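PDB 3U4Y: uncharacterized protein from Desulfotomaculum acetoxidans, which is of unknown function but folds as a seven-bladed beta-propeller with sequence kinship to the lactonase family. Local coordinates for residues T8-I13 and F25-L30; E16-R21 and E314-I319. All coordinates share one frame; numbering follows the deposited sequence.

Interaction 1: T8-I13 and F25-L30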
loop_
_atom_site.group_PDB
_atom_site.type_symbol
_atom_site.label_atom_id
_atom_site.label_comp_id
_atom_site.label_asym_id
_atom_site.label_seq_id
_atom_site.Cartn_x
_atom_site.Cartn_y
_atom_site.Cartn_z
ATOM N N THR A 8 19.747 10.829 -5.894
ATOM C CA THR A 8 19.062 11.390 -4.732
ATOM C C THR A 8 18.010 10.434 -4.188
ATOM O O THR A 8 17.374 9.697 -4.938
ATOM C CB THR A 8 18.360 12.711 -5.066
ATOM O OG1 THR A 8 16.940 12.553 -4.908
ATOM C CG2 THR A 8 18.691 13.135 -6.503
ATOM N N SER A 9 17.831 10.460 -2.874
ATOM C CA SER A 9 16.890 9.570 -2.226
ATOM C C SER A 9 15.789 10.373 -1.561
ATOM O O SER A 9 15.088 9.887 -0.674
ATOM C CB SER A 9 17.607 8.681 -1.225
ATOM O OG SER A 9 18.410 7.741 -1.911
ATOM N N ASN A 10 15.634 11.607 -2.015
ATOM C CA ASN A 10 14.557 12.446 -1.535
ATOM C C ASN A 10 13.501 12.648 -2.605
ATOM O O ASN A 10 13.388 13.712 -3.216
ATOM C CB ASN A 10 15.115 13.754 -1.000
ATOM C CG ASN A 10 15.880 13.552 0.276
ATOM O OD1 ASN A 10 16.995 13.029 0.261
ATOM N ND2 ASN A 10 15.273 13.926 1.401
ATOM N N PHE A 11 12.723 11.598 -2.815
ATOM C CA PHE A 11 11.785 11.561 -3.917
ATOM C C PHE A 11 10.726 10.492 -3.702
ATOM O O PHE A 11 10.882 9.588 -2.881
ATOM C CB PHE A 11 12.536 11.266 -5.218
ATOM C CG PHE A 11 12.802 9.801 -5.455
ATOM C CD1 PHE A 11 11.837 8.983 -6.019
ATOM C CD2 PHE A 11 14.014 9.243 -5.117
ATOM C CE1 PHE A 11 12.091 7.631 -6.231
ATOM C CE2 PHE A 11 14.265 7.890 -5.336
ATOM C CZ PHE A 11 13.311 7.089 -5.890
ATOM N N GLY A 12 9.660 10.588 -4.478
ATOM C CA GLY A 12 8.583 9.626 -4.409
ATOM C C GLY A 12 7.854 9.519 -5.734
ATOM O O GLY A 12 8.115 10.274 -6.661
ATOM N N ILE A 13 6.922 8.582 -5.815
ATOM C CA ILE A 13 6.212 8.324 -7.053
ATOM C C ILE A 13 4.710 8.272 -6.789
ATOM O O ILE A 13 4.283 7.758 -5.777
ATOM C CB ILE A 13 6.712 7.012 -7.722
ATOM C CG1 ILE A 13 5.916 6.706 -8.981
ATOM C CG2 ILE A 13 6.652 5.817 -6.764
ATOM C CD1 ILE A 13 6.157 5.309 -9.471
ATOM N N PHE A 25 8.242 12.961 -7.735
ATOM C CA PHE A 25 8.233 14.280 -7.133
ATOM C C PHE A 25 9.323 14.305 -6.062
ATOM O O PHE A 25 9.719 13.259 -5.539
ATOM C CB PHE A 25 6.851 14.566 -6.526
ATOM C CG PHE A 25 6.448 13.582 -5.477
ATOM C CD1 PHE A 25 6.500 13.915 -4.137
ATOM C CD2 PHE A 25 6.046 12.303 -5.824
ATOM C CE1 PHE A 25 6.148 12.990 -3.155
ATOM C CE2 PHE A 25 5.682 11.376 -4.851
ATOM C CZ PHE A 25 5.743 11.722 -3.513
ATOM N N SER A 26 9.831 15.488 -5.740
ATOM C CA SER A 26 10.785 15.571 -4.654
ATOM C C SER A 26 10.074 15.805 -3.327
ATOM O O SER A 26 9.188 16.655 -3.218
ATOM C CB SER A 26 11.811 16.666 -4.897
ATOM O OG SER A 26 11.622 17.734 -3.987
ATOM N N THR A 27 10.472 15.007 -2.342
ATOM C CA THR A 27 10.173 15.186 -0.933
ATOM C C THR A 27 10.565 16.565 -0.357
ATOM O O THR A 27 9.964 17.031 0.616
ATOM C CB THR A 27 10.979 14.136 -0.192
ATOM O OG1 THR A 27 10.524 12.842 -0.599
ATOM C CG2 THR A 27 10.881 14.302 1.327
ATOM N N ASP A 28 11.570 17.205 -0.960
ATOM C CA ASP A 28 12.179 18.436 -0.433
ATOM C C ASP A 28 11.521 19.709 -0.934
ATOM O O ASP A 28 10.930 20.469 -0.164
ATOM C CB ASP A 28 13.653 18.525 -0.848
ATOM C CG ASP A 28 14.496 17.394 -0.296
ATOM O OD1 ASP A 28 14.477 17.174 0.941
ATOM O OD2 ASP A 28 15.177 16.731 -1.116
ATOM N N THR A 29 11.690 19.948 -2.233
ATOM C CA THR A 29 11.181 21.139 -2.902
ATOM C C THR A 29 9.683 21.072 -3.113
ATOM O O THR A 29 9.001 22.101 -3.135
ATOM C CB THR A 29 11.800 21.277 -4.292
ATOM O OG1 THR A 29 12.111 19.974 -4.798
ATOM C CG2 THR A 29 13.068 22.106 -4.237
ATOM N N LEU A 30 9.185 19.854 -3.302
ATOM C CA LEU A 30 7.774 19.629 -3.574
ATOM C C LEU A 30 7.404 20.071 -4.982
ATOM O O LEU A 30 6.461 20.845 -5.175
ATOM C CB LEU A 30 6.905 20.344 -2.542
ATOM C CG LEU A 30 7.084 19.736 -1.160
ATOM C CD1 LEU A 30 6.046 20.261 -0.169
ATOM C CD2 LEU A 30 6.993 18.241 -1.307
#
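Two neighbouring strands of a beta-propeller blade, the antiparallel hairpin 11-16/21-26, meet here at the end away from their turn. G12 and F25 form a hydrogen-bonded pair: G12 N donates to F25 O (2.9 Å), and F25 N returns a bond of 2.9 Å to G12 O. Beyond the pair, T27 N reaches N10 O weakly.

The F25 side chain leaves CB with CG between the backbone N and the carbonyl carbon (chi1 59°), which turns the ring back over the partner strand. CG lies 3.9 Å from G12 O, and CD2 is nearer to that same oxygen. CE2 comes up beside I13 N, and CZ ends 3.6 Å from G12 CA. The ring thus spreads over the glycine backbone, which has no CB on that face, with G12 N 4.0 Å above the ring plane, over the centre. An alanine in place of F25 would remove this ring and would probably leave the G12 backbone poorly packed.

F11 projects to the other face of the sheet, against L33 and I47. Just before the paired residues, N10 OD1 accepts a hydrogen bond from K282 NZ, and the N10 amide crosses the D28 carboxylate obliquely, planes 29° apart.

Interaction 2: E16-R21 and E314-I319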
loop_
_atom_site.group_PDB
_atom_site.type_symbol
_atom_site.label_atom_id
_atom_site.label_comp_id
_atom_site.label_asym_id
_atom_site.label_seq_id
_atom_site.Cartn_x
_atom_site.Cartn_y
_atom_site.Cartn_z
ATOM N N GLU A 16 -1.345 8.719 -11.499
ATOM C CA GLU A 16 -2.449 9.549 -11.973
ATOM C C GLU A 16 -3.235 8.746 -12.970
ATOM O O GLU A 16 -2.912 8.717 -14.148
ATOM C CB GLU A 16 -1.938 10.813 -12.624
ATOM C CG GLU A 16 -1.253 11.726 -11.656
ATOM C CD GLU A 16 -0.199 12.557 -12.326
ATOM O OE1 GLU A 16 0.846 11.997 -12.733
ATOM O OE2 GLU A 16 -0.423 13.773 -12.452
ATOM N N GLN A 17 -4.269 8.081 -12.482
ATOM C CA GLN A 17 -4.937 7.048 -13.246
ATOM C C GLN A 17 -5.619 7.583 -14.497
ATOM O O GLN A 17 -5.631 6.928 -15.538
ATOM C CB GLN A 17 -5.965 6.337 -12.375
ATOM C CG GLN A 17 -6.600 5.184 -13.089
ATOM C CD GLN A 17 -7.737 4.593 -12.323
ATOM O OE1 GLN A 17 -8.851 5.131 -12.330
ATOM N NE2 GLN A 17 -7.478 3.478 -11.652
ATOM N N HIS A 18 -6.193 8.774 -14.388
ATOM C CA HIS A 18 -6.989 9.309 -15.474
ATOM C C HIS A 18 -6.129 9.881 -16.589
ATOM O O HIS A 18 -6.606 10.085 -17.701
ATOM C CB HIS A 18 -7.956 10.359 -14.961
ATOM C CG HIS A 18 -7.294 11.529 -14.319
ATOM N ND1 HIS A 18 -6.376 11.396 -13.301
ATOM C CD2 HIS A 18 -7.427 12.858 -14.537
ATOM C CE1 HIS A 18 -5.967 12.593 -12.925
ATOM N NE2 HIS A 18 -6.590 13.499 -13.659
ATOM N N LEU A 19 -4.863 10.144 -16.296
ATOM C CA LEU A 19 -3.945 10.619 -17.317
ATOM C C LEU A 19 -3.149 9.438 -17.822
ATOM O O LEU A 19 -2.322 9.571 -18.713
ATOM C CB LEU A 19 -3.016 11.692 -16.767
ATOM C CG LEU A 19 -3.769 12.851 -16.126
ATOM C CD1 LEU A 19 -2.944 14.123 -16.141
ATOM C CD2 LEU A 19 -5.072 13.051 -16.852
ATOM N N ARG A 20 -3.427 8.273 -17.250
ATOM C CA ARG A 20 -2.689 7.068 -17.577
ATOM C C ARG A 20 -1.192 7.377 -17.487
ATOM O O ARG A 20 -0.399 7.064 -18.364
ATOM C CB ARG A 20 -3.146 6.540 -18.933
ATOM C CG ARG A 20 -4.665 6.333 -18.976
ATOM C CD ARG A 20 -5.083 5.391 -20.085
ATOM N NE ARG A 20 -6.392 4.786 -19.851
ATOM C CZ ARG A 20 -6.828 3.702 -20.491
ATOM N NH1 ARG A 20 -6.050 3.110 -21.387
ATOM N NH2 ARG A 20 -8.030 3.199 -20.235
ATOM N N ARG A 21 -0.823 7.983 -16.366
ATOM C CA ARG A 21 0.492 8.563 -16.176
ATOM C C ARG A 21 1.006 8.269 -14.752
ATOM O O ARG A 21 0.256 7.777 -13.909
ATOM C CB ARG A 21 0.375 10.074 -16.417
ATOM C CG ARG A 21 1.666 10.828 -16.387
ATOM C CD ARG A 21 1.458 12.276 -16.750
ATOM N NE ARG A 21 0.757 13.021 -15.716
ATOM C CZ ARG A 21 0.550 14.334 -15.760
ATOM N NH1 ARG A 21 -0.100 14.947 -14.784
ATOM N NH2 ARG A 21 0.998 15.048 -16.777
ATOM N N GLU A 314 -2.243 15.682 -10.695
ATOM C CA GLU A 314 -3.633 15.361 -10.428
ATOM C C GLU A 314 -3.694 13.978 -9.785
ATOM O O GLU A 314 -3.843 12.957 -10.449
ATOM C CB GLU A 314 -4.440 15.445 -11.719
ATOM C CG GLU A 314 -4.281 16.796 -12.430
ATOM C CD GLU A 314 -5.022 16.878 -13.763
ATOM O OE1 GLU A 314 -5.002 17.964 -14.385
ATOM O OE2 GLU A 314 -5.617 15.863 -14.190
ATOM N N ALA A 315 -3.547 13.953 -8.471
ATOM C CA ALA A 315 -3.369 12.693 -7.783
ATOM C C ALA A 315 -4.541 11.789 -8.080
ATOM O O ALA A 315 -5.671 12.252 -8.171
ATOM C CB ALA A 315 -3.224 12.925 -6.287
ATOM N N ASN A 316 -4.265 10.500 -8.226
ATOM C CA ASN A 316 -5.298 9.538 -8.533
ATOM C C ASN A 316 -4.741 8.124 -8.484
ATOM O O ASN A 316 -4.439 7.531 -9.495
ATOM C CB ASN A 316 -5.849 9.838 -9.917
ATOM C CG ASN A 316 -7.254 9.319 -10.123
ATOM O OD1 ASN A 316 -7.774 8.514 -9.346
ATOM N ND2 ASN A 316 -7.877 9.774 -11.195
ATOM N N GLY A 317 -4.600 7.578 -7.294
ATOM C CA GLY A 317 -4.019 6.259 -7.178
ATOM C C GLY A 317 -2.968 6.185 -6.091
ATOM O O GLY A 317 -2.825 7.104 -5.279
ATOM N N GLY A 318 -2.234 5.078 -6.086
ATOM C CA GLY A 318 -1.255 4.800 -5.059
ATOM C C GLY A 318 -0.148 5.834 -4.979
ATOM O O GLY A 318 -0.030 6.722 -5.834
ATOM N N ILE A 319 0.665 5.710 -3.935
ATOM C CA ILE A 319 1.778 6.610 -3.698
ATOM C C ILE A 319 2.816 5.889 -2.874
ATOM O O ILE A 319 2.473 5.125 -1.968
ATOM C CB ILE A 319 1.331 7.877 -2.953
ATOM C CG1 ILE A 319 2.532 8.631 -2.388
ATOM C CG2 ILE A 319 0.386 7.539 -1.825
ATOM C CD1 ILE A 319 2.161 10.021 -1.901
#
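Ring closure of the propeller is the setting: the chain's C-terminal end supplies the innermost strand, 319-321, to a blade whose other three strands come from the N-terminus. The loop leading into that strand packs against the 16-21 turn, a hairpin turn with a G1 beta bulge in which R20 and R21 both face E16.

Q17 N donates to N316 O (3.0 Å), meeting a lone pair in the carbonyl plane. E16, with CG anti to its carbonyl carbon, extends its carboxylate past the E314 backbone, and OE2 takes E314 N at 3.2 Å on its anti lone pair. R21 grips the same carboxylate side-on: NH1 lies 2.6 Å from E16 OE2, while NE bonds to OE1, which also binds S23 OG.

H18 CG occupies the crowded position between N and C (chi1 61°), aiming NE2 at E314 OE2, 2.6 Å away. Ring and carboxylate are nearly coplanar, 19° apart, and the oxygen again uses its anti lone pair. L19 CD2 lies over one face of the imidazole.

E314 would tend to hold the proton on NE2 and may favour the charged imidazolium, though R295 close by would work against that; R21 would favour ionised E16.

Overall arrangement
Both interactions belong to the blade that closes the propeller ring, and they bracket the same hairpin: interaction 1 joins its two strands at the end away from the turn, whereas interaction 2 fixes the turn itself to the incoming C-terminal chain. Their centres are about 17 Å apart, yet I319 links them, its CD1 packing 4.3 Å from F25 CZ. Interaction 1 is local in sequence and largely buried, built of backbone pairing and an aromatic ring over glycine. Interaction 2 spans nearly the whole chain, is only partly buried, and adds charged and polar side chains to a single backbone bridge. Sheet pairing and packing thus dominate in one; carboxylates carry most of the side-chain bonding in the other.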